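Local coordinates for protein glycoside hydrolase, GH17 family (Formosa sp. Hel1_33_131, PDB 6FCG) that probably hydrolyses internal beta-1,3-glucosidic bonds of laminarin, the storage glucan of marine algae, as an endo-acting laminarinase, at residues A[47-52]-A[82-87]; A[116-121]-A[163-168]; A[208-213]-A[239-244]; A[301-306]-A[345-350]. All coordinates share one frame; numbering follows the deposited sequence.

How the contacts relate
All four contacts belong to one barrel wall of parallel strands. Contacts 1, 2 and 3 each pair neighbouring strands, while contact 4 sets strand 301-305 against 345-350, a segment without regular strand geometry that lies where the barrel closes. Contact 1 is partly buried, with an exposed start around Lys48 and Asn82; the other three are buried. Contacts 1 and 2 are mostly aliphatic. Contact 3 turns hydroxyls and a histidine inward, and contact 4 grades from apolar packing to a carboxylate. Their inward-facing groups meet: Arg87 of contact 1 pairs with Asn168 of contact 2 and Glu305 of contact 4, and Tyr243 of contact 3 bonds Glu305.

Contact 1: A[47-52]-A[82-87]; sequences SKYLAI and NIRILR
Strands 50-52 and 83-87 run parallel, their axes 4.8 Å apart at closest approach; Arg84 N donates to Leu50 O (2.9 Å, in the carbonyl plane), and Ile52 N donates to Ile85 O. Helix 68-80 connects them in a beta-alpha-beta unit. Ala51 and Ile85 share one face, where Ala51 CB rests on Ile85 CG2 at 3.6 Å; a methyl suits the place, with Ile85 and Phe348 packed against it. On the face bearing Ile52, its CG2 meets Ile83 CG2 at 3.6 Å, the two branched chains crossing at about a right angle, and the same methyl approaches Leu86 CB, whose side chain continues onto helix 68-80. Near the beginning of segment 82-87, Arg84 CB lies against Tyr49 CD2 (3.8 Å) and CG against Lys48 O. A bend at chi2 (-66°) curls the arginine back, so NH1 bonds Ile83 O at 3.0 Å from above that carbonyl's plane, and also His79 O. An alanine in place of Arg84 would probably loosen the join between helix 68-80 and segment 82-87, losing both NH1 bonds and the CG packing. The chemistry divides: aliphatic packing deep in the wall, a cationic group satisfying backbone carbonyls near the more exposed beginning.

Contact 2: A[116-121]-A[163-168]; sequences YMMVGA and VIAVGN
Strands 116-121 and 163-168 are neighbouring parallel staves of the TIM barrel of this GH17 enzyme. Met118 runs along the inner face with every side-chain torsion near anti (chi1 177°, chi3 171°), the reach of a fully extended, unbranched chain. Its CB faces Val163 CB at 4.1 Å. CG lies closer, 3.7 Å from Val163 CG1, the two side chains side by side and pointing the same way. SD has left the strand pair and packs against Phe348 and Arg87, while CE, at the extended tip, reaches Ala165 CB at 3.7 Å. A methionine suits this place because it spans two positions of the neighbouring strand, and alanine suits the far one because its single methyl leaves the thioether tip a seat. Val119 and Ile164 turn to the opposite face, Ile164 meeting Leu192 of helix 182-197; beta-branched residues favour the extended backbone. That backbone is tightly stitched: Val119 N donates to Val163 O at 2.8 Å, and Ala165 N to Val119 O at 2.9 Å. Gly167 has a phi of 92°, where a CB would press on the preceding carbonyl oxygen, and its N reaches Ala121 O at 2.8 Å, nearly along the C=O axis.

Contact 3: A[208-213]-A[239-244]; sequences TSSDNF and SVHTYP
His241 holds CG anti to its carbonyl carbon (chi1 -53°), Ser239 sets OG anti to its backbone N (chi1 -173°), and Ser210 OG lies roughly anti to its own N but well off the staggered position (chi1 -148°), so all three polar tips converge on one face of two parallel TIM-barrel strands, 208-212 and 239-241. Ser210 OG is the meeting point: it shares a hydrogen bond of 2.7 Å with Ser239 OG and another of 2.7 Å with His241 NE2, lying in the imidazole plane at the ring edge. The other ring nitrogen, ND1, bonds the carboxylate of Glu169, which follows strand 161-168 where clan GH-A enzymes carry their acid/base, so His241 probably helps position it. Asp211 N sits 3.5 Å above one face of the ring, near its rim. An alanine in place of His241 would remove both ring nitrogens, and would probably leave the Ser210 hydroxyl and the Glu169 carboxylate less firmly oriented. Small serines suit this interior, since each offers a hydroxyl with little bulk. On the face of Asp211 and Val240, Val240 CG1 packs on Phe213 CB just past the strand's end, and Asp211 OD1 takes Asn212 N with its anti lone pair. Asn212 OD1 caps Ala214 N as a helix begins. At the end Phe213 N donates to His241 O at 3.0 Å in the carbonyl plane, the phenyl edge beside the same oxygen.

Contact 4: A[301-306]-A[345-350]; sequences IHIGET and MSCFYF
Cys347 SG packs against two methyl groups, Thr306 CG2 at 3.9 Å and Ile303 CG2 at 4.0 Å, on the side covered by helix 326-342; a thiol is compact and apolar enough. Met345, extended beyond CG, runs past Ile301 O so that its CE reaches Ile301 CB. On the other side Phe348 packs in the barrel interior against Ile85 and Arg87, with Ile303 O in plane at its ring edge, while Gly304, without a side chain, lets Ser239 lie close to its backbone. Segment 345-350 probably stands in for the eighth strand of the TIM barrel, though without regular strand geometry: Phe348 N donates to Ile303 O at 2.9 Å, nearly along the C=O axis, and Tyr349 pairs onward with Ser53. Phe348 is the centre of an inverse gamma turn; beyond it Phe350 N bonds Thr306 O at 2.7 Å, and that oxygen stands 3.4 Å above the face of the Tyr349 ring, toward its CD1. At the polar edge, where both segments begin, Ser346 N donates to His302 ND1 at 3.1 Å, so ND1 acts as acceptor. Glu305 CG lies alongside Phe350 CD1 (3.8 Å), and its carboxylate meets Arg87, Tyr89 and Tyr243. So surrounded, it is probably kept ionised and fixed in direction at the end of the seventh strand, consistent with the place of the nucleophile in clan GH-A enzymes.

Contact 1: A[47-52]-A[82-87]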
loop_
_atom_site.group_PDB
_atom_site.type_symbol
_atom_site.label_atom_id
_atom_site.label_comp_id
_atom_site.label_asym_id
_atom_site.label_seq_id
_atom_site.Cartn_x
_atom_site.Cartn_y
_atom_site.Cartn_z
ATOM N N SER A 47 -32.916 4.362 -37.731
ATOM C CA SER A 47 -33.210 3.556 -36.538
ATOM C C SER A 47 -34.080 2.319 -36.778
ATOM O O SER A 47 -34.215 1.497 -35.888
ATOM C CB SER A 47 -33.818 4.423 -35.451
ATOM O OG SER A 47 -35.058 4.922 -35.871
ATOM N N LYS A 48 -34.634 2.160 -37.983
ATOM C CA LYS A 48 -35.235 0.875 -38.379
ATOM C C LYS A 48 -34.195 -0.227 -38.612
ATOM O O LYS A 48 -34.565 -1.376 -38.687
ATOM C CB LYS A 48 -36.094 1.043 -39.628
ATOM C CG LYS A 48 -37.340 1.857 -39.361
ATOM C CD LYS A 48 -38.052 2.235 -40.649
ATOM C CE LYS A 48 -38.891 3.496 -40.459
ATOM N NZ LYS A 48 -39.981 3.549 -41.464
ATOM N N TYR A 49 -32.920 0.148 -38.785
ATOM C CA TYR A 49 -31.791 -0.795 -38.956
ATOM C C TYR A 49 -30.717 -0.652 -37.843
ATOM O O TYR A 49 -29.592 -0.149 -38.090
ATOM C CB TYR A 49 -31.152 -0.605 -40.345
ATOM C CG TYR A 49 -32.112 -0.673 -41.502
ATOM C CD1 TYR A 49 -32.786 0.458 -41.959
ATOM C CD2 TYR A 49 -32.344 -1.894 -42.171
ATOM C CE1 TYR A 49 -33.665 0.383 -43.028
ATOM C CE2 TYR A 49 -33.218 -1.978 -43.245
ATOM C CZ TYR A 49 -33.874 -0.842 -43.660
ATOM O OH TYR A 49 -34.721 -0.937 -44.726
ATOM N N LEU A 50 -31.072 -1.081 -36.633
ATOM C CA LEU A 50 -30.154 -1.011 -35.476
ATOM C C LEU A 50 -28.914 -1.848 -35.731
ATOM O O LEU A 50 -29.010 -2.958 -36.269
ATOM C CB LEU A 50 -30.802 -1.509 -34.184
ATOM C CG LEU A 50 -31.894 -0.623 -33.565
ATOM C CD1 LEU A 50 -32.465 -1.287 -32.315
ATOM C CD2 LEU A 50 -31.424 0.791 -33.250
ATOM N N ALA A 51 -27.761 -1.280 -35.369
ATOM C CA ALA A 51 -26.458 -1.894 -35.593
ATOM C C ALA A 51 -25.892 -2.477 -34.309
ATOM O O ALA A 51 -26.290 -2.061 -33.212
ATOM C CB ALA A 51 -25.496 -0.864 -36.156
ATOM N N ILE A 52 -24.954 -3.411 -34.473
ATOM C CA ILE A 52 -24.236 -4.036 -33.374
ATOM C C ILE A 52 -22.868 -4.518 -33.852
ATOM O O ILE A 52 -22.731 -4.936 -34.997
ATOM C CB ILE A 52 -25.060 -5.213 -32.787
ATOM C CG1 ILE A 52 -24.602 -5.606 -31.389
ATOM C CG2 ILE A 52 -25.018 -6.456 -33.660
ATOM C CD1 ILE A 52 -25.745 -5.751 -30.406
ATOM N N ASN A 82 -34.509 -6.821 -33.362
ATOM C CA ASN A 82 -34.441 -5.683 -34.317
ATOM C C ASN A 82 -33.058 -5.248 -34.757
ATOM O O ASN A 82 -32.911 -4.173 -35.335
ATOM C CB ASN A 82 -35.203 -4.446 -33.848
ATOM C CG ASN A 82 -36.670 -4.680 -33.793
ATOM O OD1 ASN A 82 -37.284 -4.970 -34.813
ATOM N ND2 ASN A 82 -37.253 -4.563 -32.605
ATOM N N ILE A 83 -32.047 -6.077 -34.537
ATOM C CA ILE A 83 -30.731 -5.793 -35.118
ATOM C C ILE A 83 -30.841 -6.141 -36.596
ATOM O O ILE A 83 -31.299 -7.233 -36.944
ATOM C CB ILE A 83 -29.602 -6.635 -34.468
ATOM C CG1 ILE A 83 -29.560 -6.489 -32.931
ATOM C CG2 ILE A 83 -28.265 -6.328 -35.102
ATOM C CD1 ILE A 83 -29.104 -5.175 -32.381
ATOM N N ARG A 84 -30.415 -5.225 -37.460
ATOM C CA ARG A 84 -30.397 -5.463 -38.910
ATOM C C ARG A 84 -29.059 -5.302 -39.585
ATOM O O ARG A 84 -28.925 -5.601 -40.773
ATOM C CB ARG A 84 -31.410 -4.536 -39.600
ATOM C CG ARG A 84 -32.872 -4.755 -39.206
ATOM C CD ARG A 84 -33.379 -6.119 -39.678
ATOM N NE ARG A 84 -34.750 -6.370 -39.256
ATOM C CZ ARG A 84 -35.121 -7.008 -38.150
ATOM N NH1 ARG A 84 -34.231 -7.507 -37.286
ATOM N NH2 ARG A 84 -36.417 -7.150 -37.906
ATOM N N ILE A 85 -28.061 -4.789 -38.882
ATOM C CA ILE A 85 -26.720 -4.726 -39.470
ATOM C C ILE A 85 -25.677 -5.071 -38.429
ATOM O O ILE A 85 -25.766 -4.648 -37.273
ATOM C CB ILE A 85 -26.456 -3.377 -40.191
ATOM C CG1 ILE A 85 -25.061 -3.360 -40.772
ATOM C CG2 ILE A 85 -26.671 -2.188 -39.259
ATOM C CD1 ILE A 85 -24.882 -2.325 -41.855
ATOM N N LEU A 86 -24.726 -5.911 -38.819
ATOM C CA LEU A 86 -23.638 -6.238 -37.923
ATOM C C LEU A 86 -22.279 -5.915 -38.509
ATOM O O LEU A 86 -22.134 -5.670 -39.695
ATOM C CB LEU A 86 -23.765 -7.640 -37.306
ATOM C CG LEU A 86 -24.108 -8.778 -38.198
ATOM C CD1 LEU A 86 -22.860 -9.420 -38.749
ATOM C CD2 LEU A 86 -24.853 -9.845 -37.446
ATOM N N ARG A 87 -21.308 -5.866 -37.605
ATOM C CA ARG A 87 -19.936 -5.510 -37.869
ATOM C C ARG A 87 -18.991 -6.629 -37.502
ATOM O O ARG A 87 -19.162 -7.308 -36.495
ATOM C CB ARG A 87 -19.584 -4.365 -36.958
ATOM C CG ARG A 87 -18.405 -3.609 -37.427
ATOM C CD ARG A 87 -17.896 -2.642 -36.391
ATOM N NE ARG A 87 -16.508 -2.433 -36.745
ATOM C CZ ARG A 87 -15.564 -1.991 -35.939
ATOM N NH1 ARG A 87 -15.839 -1.610 -34.687
ATOM N NH2 ARG A 87 -14.324 -1.922 -36.424
#

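Contact 2: A[116-121]-A[163-168]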
loop_
_atom_site.group_PDB
_atom_site.type_symbol
_atom_site.label_atom_id
_atom_site.label_comp_id
_atom_site.label_asym_id
_atom_site.label_seq_id
_atom_site.Cartn_x
_atom_site.Cartn_y
_atom_site.Cartn_z
ATOM N N TYR A 116 -27.721 -7.270 -42.599
ATOM C CA TYR A 116 -26.636 -6.687 -43.388
ATOM C C TYR A 116 -25.333 -6.693 -42.631
ATOM O O TYR A 116 -25.308 -6.895 -41.416
ATOM C CB TYR A 116 -26.998 -5.279 -43.760
ATOM C CG TYR A 116 -28.292 -5.240 -44.511
ATOM C CD1 TYR A 116 -28.363 -5.665 -45.831
ATOM C CD2 TYR A 116 -29.456 -4.822 -43.892
ATOM C CE1 TYR A 116 -29.555 -5.647 -46.518
ATOM C CE2 TYR A 116 -30.656 -4.789 -44.578
ATOM C CZ TYR A 116 -30.702 -5.189 -45.892
ATOM O OH TYR A 116 -31.907 -5.171 -46.547
ATOM N N MET A 117 -24.241 -6.520 -43.359
ATOM C CA MET A 117 -22.902 -6.613 -42.779
ATOM C C MET A 117 -21.955 -5.488 -43.172
ATOM O O MET A 117 -21.869 -5.113 -44.333
ATOM C CB MET A 117 -22.257 -7.936 -43.138
ATOM C CG MET A 117 -20.949 -8.193 -42.388
ATOM S SD MET A 117 -20.275 -9.894 -42.437
ATOM C CE MET A 117 -21.736 -10.862 -42.118
ATOM N N MET A 118 -21.259 -4.957 -42.160
ATOM C CA MET A 118 -20.073 -4.090 -42.291
ATOM C C MET A 118 -18.873 -4.997 -42.131
ATOM O O MET A 118 -18.650 -5.505 -41.045
ATOM C CB MET A 118 -20.098 -3.033 -41.197
ATOM C CG MET A 118 -18.898 -2.092 -41.148
ATOM S SD MET A 118 -18.976 -0.982 -39.710
ATOM C CE MET A 118 -17.355 -0.255 -39.825
ATOM N N VAL A 119 -18.137 -5.262 -43.219
ATOM C CA VAL A 119 -17.027 -6.224 -43.197
ATOM C C VAL A 119 -15.727 -5.518 -42.920
ATOM O O VAL A 119 -15.350 -4.593 -43.617
ATOM C CB VAL A 119 -16.886 -6.996 -44.498
ATOM C CG1 VAL A 119 -15.612 -7.827 -44.508
ATOM C CG2 VAL A 119 -18.063 -7.912 -44.686
ATOM N N GLY A 120 -15.036 -5.988 -41.890
ATOM C CA GLY A 120 -13.739 -5.467 -41.492
ATOM C C GLY A 120 -12.615 -6.218 -42.151
ATOM O O GLY A 120 -12.538 -7.451 -42.091
ATOM N N ALA A 121 -11.763 -5.448 -42.818
ATOM C CA ALA A 121 -10.503 -5.937 -43.351
ATOM C C ALA A 121 -9.463 -5.467 -42.344
ATOM O O ALA A 121 -9.335 -4.249 -42.112
ATOM C CB ALA A 121 -10.237 -5.339 -44.718
ATOM N N VAL A 163 -20.802 -2.466 -46.452
ATOM C CA VAL A 163 -19.665 -1.620 -46.091
ATOM C C VAL A 163 -18.420 -2.483 -45.985
ATOM O O VAL A 163 -18.460 -3.604 -45.470
ATOM C CB VAL A 163 -19.902 -0.875 -44.736
ATOM C CG1 VAL A 163 -18.650 -0.092 -44.288
ATOM C CG2 VAL A 163 -21.085 0.080 -44.791
ATOM N N ILE A 164 -17.308 -1.945 -46.487
ATOM C CA ILE A 164 -15.988 -2.455 -46.130
ATOM C C ILE A 164 -15.264 -1.403 -45.293
ATOM O O ILE A 164 -15.161 -0.267 -45.698
ATOM C CB ILE A 164 -15.159 -2.828 -47.337
ATOM C CG1 ILE A 164 -15.854 -3.932 -48.124
ATOM C CG2 ILE A 164 -13.780 -3.310 -46.888
ATOM C CD1 ILE A 164 -15.156 -4.338 -49.406
ATOM N N ALA A 165 -14.780 -1.822 -44.130
ATOM C CA ALA A 165 -13.959 -0.993 -43.253
ATOM C C ALA A 165 -12.506 -1.403 -43.376
ATOM O O ALA A 165 -12.160 -2.577 -43.120
ATOM C CB ALA A 165 -14.410 -1.151 -41.823
ATOM N N VAL A 166 -11.661 -0.465 -43.787
ATOM C CA VAL A 166 -10.211 -0.681 -43.898
ATOM C C VAL A 166 -9.567 -0.383 -42.559
ATOM O O VAL A 166 -9.351 0.779 -42.200
ATOM C CB VAL A 166 -9.608 0.236 -44.970
ATOM C CG1 VAL A 166 -8.099 0.038 -45.063
ATOM C CG2 VAL A 166 -10.241 -0.044 -46.313
ATOM N N GLY A 167 -9.319 -1.430 -41.800
ATOM C CA GLY A 167 -8.691 -1.304 -40.490
ATOM C C GLY A 167 -9.629 -1.161 -39.306
ATOM O O GLY A 167 -10.777 -0.721 -39.427
ATOM N N ASN A 168 -9.139 -1.599 -38.158
ATOM C CA ASN A 168 -9.832 -1.424 -36.911
ATOM C C ASN A 168 -8.886 -0.890 -35.849
ATOM O O ASN A 168 -8.073 -1.648 -35.258
ATOM C CB ASN A 168 -10.453 -2.743 -36.407
ATOM C CG ASN A 168 -11.099 -2.564 -35.036
ATOM O OD1 ASN A 168 -12.096 -1.887 -34.915
ATOM N ND2 ASN A 168 -10.522 -3.140 -34.020
#

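Contact 3: A[208-213]-A[239-244]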
loop_
_atom_site.group_PDB
_atom_site.type_symbol
_atom_site.label_atom_id
_atom_site.label_comp_id
_atom_site.label_asym_id
_atom_site.label_seq_id
_atom_site.Cartn_x
_atom_site.Cartn_y
_atom_site.Cartn_z
ATOM N N THR A 208 -14.953 2.773 -45.578
ATOM C CA THR A 208 -14.582 3.558 -44.385
ATOM C C THR A 208 -13.350 2.974 -43.751
ATOM O O THR A 208 -12.742 2.044 -44.291
ATOM C CB THR A 208 -15.739 3.600 -43.347
ATOM O OG1 THR A 208 -15.475 4.560 -42.323
ATOM C CG2 THR A 208 -15.986 2.219 -42.710
ATOM N N SER A 209 -12.964 3.557 -42.619
ATOM C CA SER A 209 -12.027 2.948 -41.682
ATOM C C SER A 209 -12.636 3.111 -40.313
ATOM O O SER A 209 -13.224 4.136 -40.031
ATOM C CB SER A 209 -10.670 3.625 -41.735
ATOM O OG SER A 209 -9.725 2.938 -40.933
ATOM N N SER A 210 -12.526 2.093 -39.467
ATOM C CA SER A 210 -13.130 2.179 -38.147
ATOM C C SER A 210 -12.011 2.433 -37.150
ATOM O O SER A 210 -11.076 1.642 -37.022
ATOM C CB SER A 210 -13.951 0.927 -37.840
ATOM O OG SER A 210 -15.054 1.251 -37.004
ATOM N N ASP A 211 -12.097 3.554 -36.453
ATOM C CA ASP A 211 -10.986 3.979 -35.614
ATOM C C ASP A 211 -11.429 4.888 -34.464
ATOM O O ASP A 211 -12.545 5.419 -34.447
ATOM C CB ASP A 211 -9.903 4.664 -36.485
ATOM C CG ASP A 211 -8.465 4.360 -35.998
ATOM O OD1 ASP A 211 -8.208 4.492 -34.775
ATOM O OD2 ASP A 211 -7.616 3.988 -36.852
ATOM N N ASN A 212 -10.529 5.031 -33.505
ATOM C CA ASN A 212 -10.689 5.927 -32.368
ATOM C C ASN A 212 -10.893 7.372 -32.794
ATOM O O ASN A 212 -10.321 7.834 -33.771
ATOM C CB ASN A 212 -9.428 5.855 -31.515
ATOM C CG ASN A 212 -9.554 6.615 -30.217
ATOM O OD1 ASN A 212 -9.078 7.759 -30.091
ATOM N ND2 ASN A 212 -10.153 5.971 -29.219
ATOM N N PHE A 213 -11.684 8.084 -32.022
ATOM C CA PHE A 213 -11.966 9.478 -32.294
ATOM C C PHE A 213 -10.713 10.309 -32.551
ATOM O O PHE A 213 -10.736 11.218 -33.369
ATOM C CB PHE A 213 -12.786 10.099 -31.141
ATOM C CG PHE A 213 -11.974 10.425 -29.941
ATOM C CD1 PHE A 213 -11.606 9.444 -29.049
ATOM C CD2 PHE A 213 -11.560 11.733 -29.706
ATOM C CE1 PHE A 213 -10.860 9.760 -27.920
ATOM C CE2 PHE A 213 -10.807 12.059 -28.592
ATOM C CZ PHE A 213 -10.460 11.070 -27.699
ATOM N N SER A 239 -16.210 6.064 -39.441
ATOM C CA SER A 239 -16.628 5.147 -38.380
ATOM C C SER A 239 -15.745 5.421 -37.114
ATOM O O SER A 239 -14.555 5.130 -37.087
ATOM C CB SER A 239 -16.512 3.702 -38.858
ATOM O OG SER A 239 -17.058 2.803 -37.925
ATOM N N VAL A 240 -16.362 5.986 -36.087
ATOM C CA VAL A 240 -15.674 6.579 -34.960
ATOM C C VAL A 240 -15.906 5.764 -33.713
ATOM O O VAL A 240 -17.059 5.421 -33.402
ATOM C CB VAL A 240 -16.195 8.007 -34.724
ATOM C CG1 VAL A 240 -15.665 8.581 -33.428
ATOM C CG2 VAL A 240 -15.795 8.882 -35.891
ATOM N N HIS A 241 -14.833 5.508 -32.969
ATOM C CA HIS A 241 -14.945 4.830 -31.663
ATOM C C HIS A 241 -14.758 5.800 -30.495
ATOM O O HIS A 241 -13.847 6.625 -30.534
ATOM C CB HIS A 241 -13.896 3.716 -31.505
ATOM C CG HIS A 241 -13.884 2.712 -32.619
ATOM N ND1 HIS A 241 -13.087 1.588 -32.573
ATOM C CD2 HIS A 241 -14.570 2.640 -33.787
ATOM C CE1 HIS A 241 -13.272 0.875 -33.666
ATOM N NE2 HIS A 241 -14.164 1.492 -34.421
ATOM N N THR A 242 -15.553 5.605 -29.434
ATOM C CA THR A 242 -15.397 6.351 -28.187
ATOM C C THR A 242 -15.741 5.464 -27.010
ATOM O O THR A 242 -16.744 4.760 -27.052
ATOM C CB THR A 242 -16.263 7.620 -28.181
ATOM O OG1 THR A 242 -16.212 8.228 -26.894
ATOM C CG2 THR A 242 -17.712 7.310 -28.531
ATOM N N TYR A 243 -14.912 5.511 -25.958
ATOM C CA TYR A 243 -15.023 4.581 -24.826
ATOM C C TYR A 243 -14.926 5.232 -23.453
ATOM O O TYR A 243 -13.911 5.131 -22.773
ATOM C CB TYR A 243 -13.981 3.463 -24.965
ATOM C CG TYR A 243 -14.478 2.234 -25.726
ATOM C CD1 TYR A 243 -15.266 1.284 -25.088
ATOM C CD2 TYR A 243 -14.158 2.042 -27.078
ATOM C CE1 TYR A 243 -15.723 0.173 -25.766
ATOM C CE2 TYR A 243 -14.609 0.936 -27.780
ATOM C CZ TYR A 243 -15.392 0.005 -27.122
ATOM O OH TYR A 243 -15.839 -1.117 -27.762
ATOM N N PRO A 244 -16.008 5.903 -23.025
ATOM C CA PRO A 244 -16.059 6.439 -21.663
ATOM C C PRO A 244 -15.705 5.393 -20.590
ATOM O O PRO A 244 -14.999 5.745 -19.642
ATOM C CB PRO A 244 -17.519 6.925 -21.510
ATOM C CG PRO A 244 -18.093 6.966 -22.865
ATOM C CD PRO A 244 -17.122 6.410 -23.858
#

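Contact 4: A[301-306]-A[345-350]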
loop_
_atom_site.group_PDB
_atom_site.type_symbol
_atom_site.label_atom_id
_atom_site.label_comp_id
_atom_site.label_asym_id
_atom_site.label_seq_id
_atom_site.Cartn_x
_atom_site.Cartn_y
_atom_site.Cartn_z
ATOM N N ILE A 301 -20.799 10.939 -40.028
ATOM C CA ILE A 301 -20.100 10.244 -38.977
ATOM C C ILE A 301 -21.079 9.240 -38.382
ATOM O O ILE A 301 -22.240 9.584 -38.082
ATOM C CB ILE A 301 -19.613 11.220 -37.897
ATOM C CG1 ILE A 301 -18.558 12.149 -38.499
ATOM C CG2 ILE A 301 -19.012 10.456 -36.724
ATOM C CD1 ILE A 301 -18.315 13.385 -37.688
ATOM N N HIS A 302 -20.585 8.013 -38.194
ATOM C CA HIS A 302 -21.302 6.961 -37.445
ATOM C C HIS A 302 -20.431 6.375 -36.345
ATOM O O HIS A 302 -19.208 6.413 -36.418
ATOM C CB HIS A 302 -21.805 5.903 -38.411
ATOM C CG HIS A 302 -22.800 6.450 -39.388
ATOM N ND1 HIS A 302 -24.051 6.848 -38.989
ATOM C CD2 HIS A 302 -22.708 6.772 -40.699
ATOM C CE1 HIS A 302 -24.709 7.352 -40.014
ATOM N NE2 HIS A 302 -23.916 7.315 -41.067
ATOM N N ILE A 303 -21.062 5.855 -35.301
ATOM C CA ILE A 303 -20.326 5.238 -34.206
ATOM C C ILE A 303 -20.063 3.781 -34.542
ATOM O O ILE A 303 -20.954 2.944 -34.520
ATOM C CB ILE A 303 -21.046 5.390 -32.853
ATOM C CG1 ILE A 303 -21.351 6.880 -32.572
ATOM C CG2 ILE A 303 -20.204 4.803 -31.721
ATOM C CD1 ILE A 303 -20.150 7.819 -32.628
ATOM N N GLY A 304 -18.805 3.494 -34.826
ATOM C CA GLY A 304 -18.367 2.145 -35.124
ATOM C C GLY A 304 -18.127 1.255 -33.916
ATOM O O GLY A 304 -18.077 0.027 -34.065
ATOM N N GLU A 305 -17.892 1.849 -32.750
ATOM C CA GLU A 305 -17.646 1.057 -31.569
ATOM C C GLU A 305 -17.792 1.895 -30.305
ATOM O O GLU A 305 -17.173 2.930 -30.161
ATOM C CB GLU A 305 -16.269 0.356 -31.634
ATOM C CG GLU A 305 -16.235 -1.025 -30.959
ATOM C CD GLU A 305 -14.844 -1.658 -30.946
ATOM O OE1 GLU A 305 -14.239 -1.764 -29.838
ATOM O OE2 GLU A 305 -14.324 -2.040 -32.031
ATOM N N THR A 306 -18.632 1.420 -29.400
ATOM C CA THR A 306 -18.613 1.851 -28.006
ATOM C C THR A 306 -19.303 0.771 -27.173
ATOM O O THR A 306 -20.107 0.010 -27.697
ATOM C CB THR A 306 -19.281 3.216 -27.796
ATOM O OG1 THR A 306 -19.018 3.665 -26.463
ATOM C CG2 THR A 306 -20.799 3.138 -28.003
ATOM N N MET A 345 -27.362 8.590 -36.346
ATOM C CA MET A 345 -26.150 7.796 -36.447
ATOM C C MET A 345 -26.493 6.332 -36.170
ATOM O O MET A 345 -27.311 6.023 -35.319
ATOM C CB MET A 345 -25.095 8.280 -35.433
ATOM C CG MET A 345 -24.612 9.708 -35.631
ATOM S SD MET A 345 -23.558 10.373 -34.312
ATOM C CE MET A 345 -22.833 11.663 -35.304
ATOM N N SER A 346 -25.895 5.436 -36.933
ATOM C CA SER A 346 -25.729 4.066 -36.528
ATOM C C SER A 346 -24.756 3.957 -35.344
ATOM O O SER A 346 -23.818 4.751 -35.183
ATOM C CB SER A 346 -25.264 3.213 -37.721
ATOM O OG SER A 346 -26.328 2.998 -38.644
ATOM N N CYS A 347 -25.014 2.988 -34.491
ATOM C CA CYS A 347 -24.094 2.635 -33.456
ATOM C C CYS A 347 -23.904 1.121 -33.458
ATOM O O CYS A 347 -24.805 0.387 -33.054
ATOM C CB CYS A 347 -24.598 3.086 -32.083
ATOM S SG CYS A 347 -23.415 2.617 -30.793
ATOM N N PHE A 348 -22.709 0.676 -33.852
ATOM C CA PHE A 348 -22.366 -0.737 -33.838
ATOM C C PHE A 348 -21.922 -1.051 -32.423
ATOM O O PHE A 348 -20.741 -1.169 -32.145
ATOM C CB PHE A 348 -21.279 -1.026 -34.865
ATOM C CG PHE A 348 -21.752 -0.903 -36.305
ATOM C CD1 PHE A 348 -21.854 0.337 -36.925
ATOM C CD2 PHE A 348 -22.110 -2.033 -37.029
ATOM C CE1 PHE A 348 -22.303 0.432 -38.225
ATOM C CE2 PHE A 348 -22.540 -1.938 -38.326
ATOM C CZ PHE A 348 -22.635 -0.704 -38.936
ATOM N N TYR A 349 -22.886 -1.217 -31.523
ATOM C CA TYR A 349 -22.609 -1.232 -30.110
ATOM C C TYR A 349 -21.780 -2.487 -29.789
ATOM O O TYR A 349 -22.020 -3.580 -30.355
ATOM C CB TYR A 349 -23.925 -1.168 -29.301
ATOM C CG TYR A 349 -23.673 -1.210 -27.797
ATOM C CD1 TYR A 349 -23.450 -0.066 -27.105
ATOM C CD2 TYR A 349 -23.659 -2.409 -27.106
ATOM C CE1 TYR A 349 -23.197 -0.087 -25.763
ATOM C CE2 TYR A 349 -23.399 -2.448 -25.764
ATOM C CZ TYR A 349 -23.185 -1.268 -25.097
ATOM O OH TYR A 349 -22.941 -1.273 -23.747
ATOM N N PHE A 350 -20.824 -2.342 -28.879
ATOM C CA PHE A 350 -19.964 -3.450 -28.487
ATOM C C PHE A 350 -20.418 -4.078 -27.159
ATOM O O PHE A 350 -20.304 -3.428 -26.089
ATOM C CB PHE A 350 -18.513 -3.000 -28.387
ATOM C CG PHE A 350 -17.563 -4.128 -28.520
ATOM C CD1 PHE A 350 -17.177 -4.553 -29.771
ATOM C CD2 PHE A 350 -17.143 -4.839 -27.414
ATOM C CE1 PHE A 350 -16.360 -5.657 -29.935
ATOM C CE2 PHE A 350 -16.317 -5.953 -27.568
ATOM C CZ PHE A 350 -15.928 -6.362 -28.845
#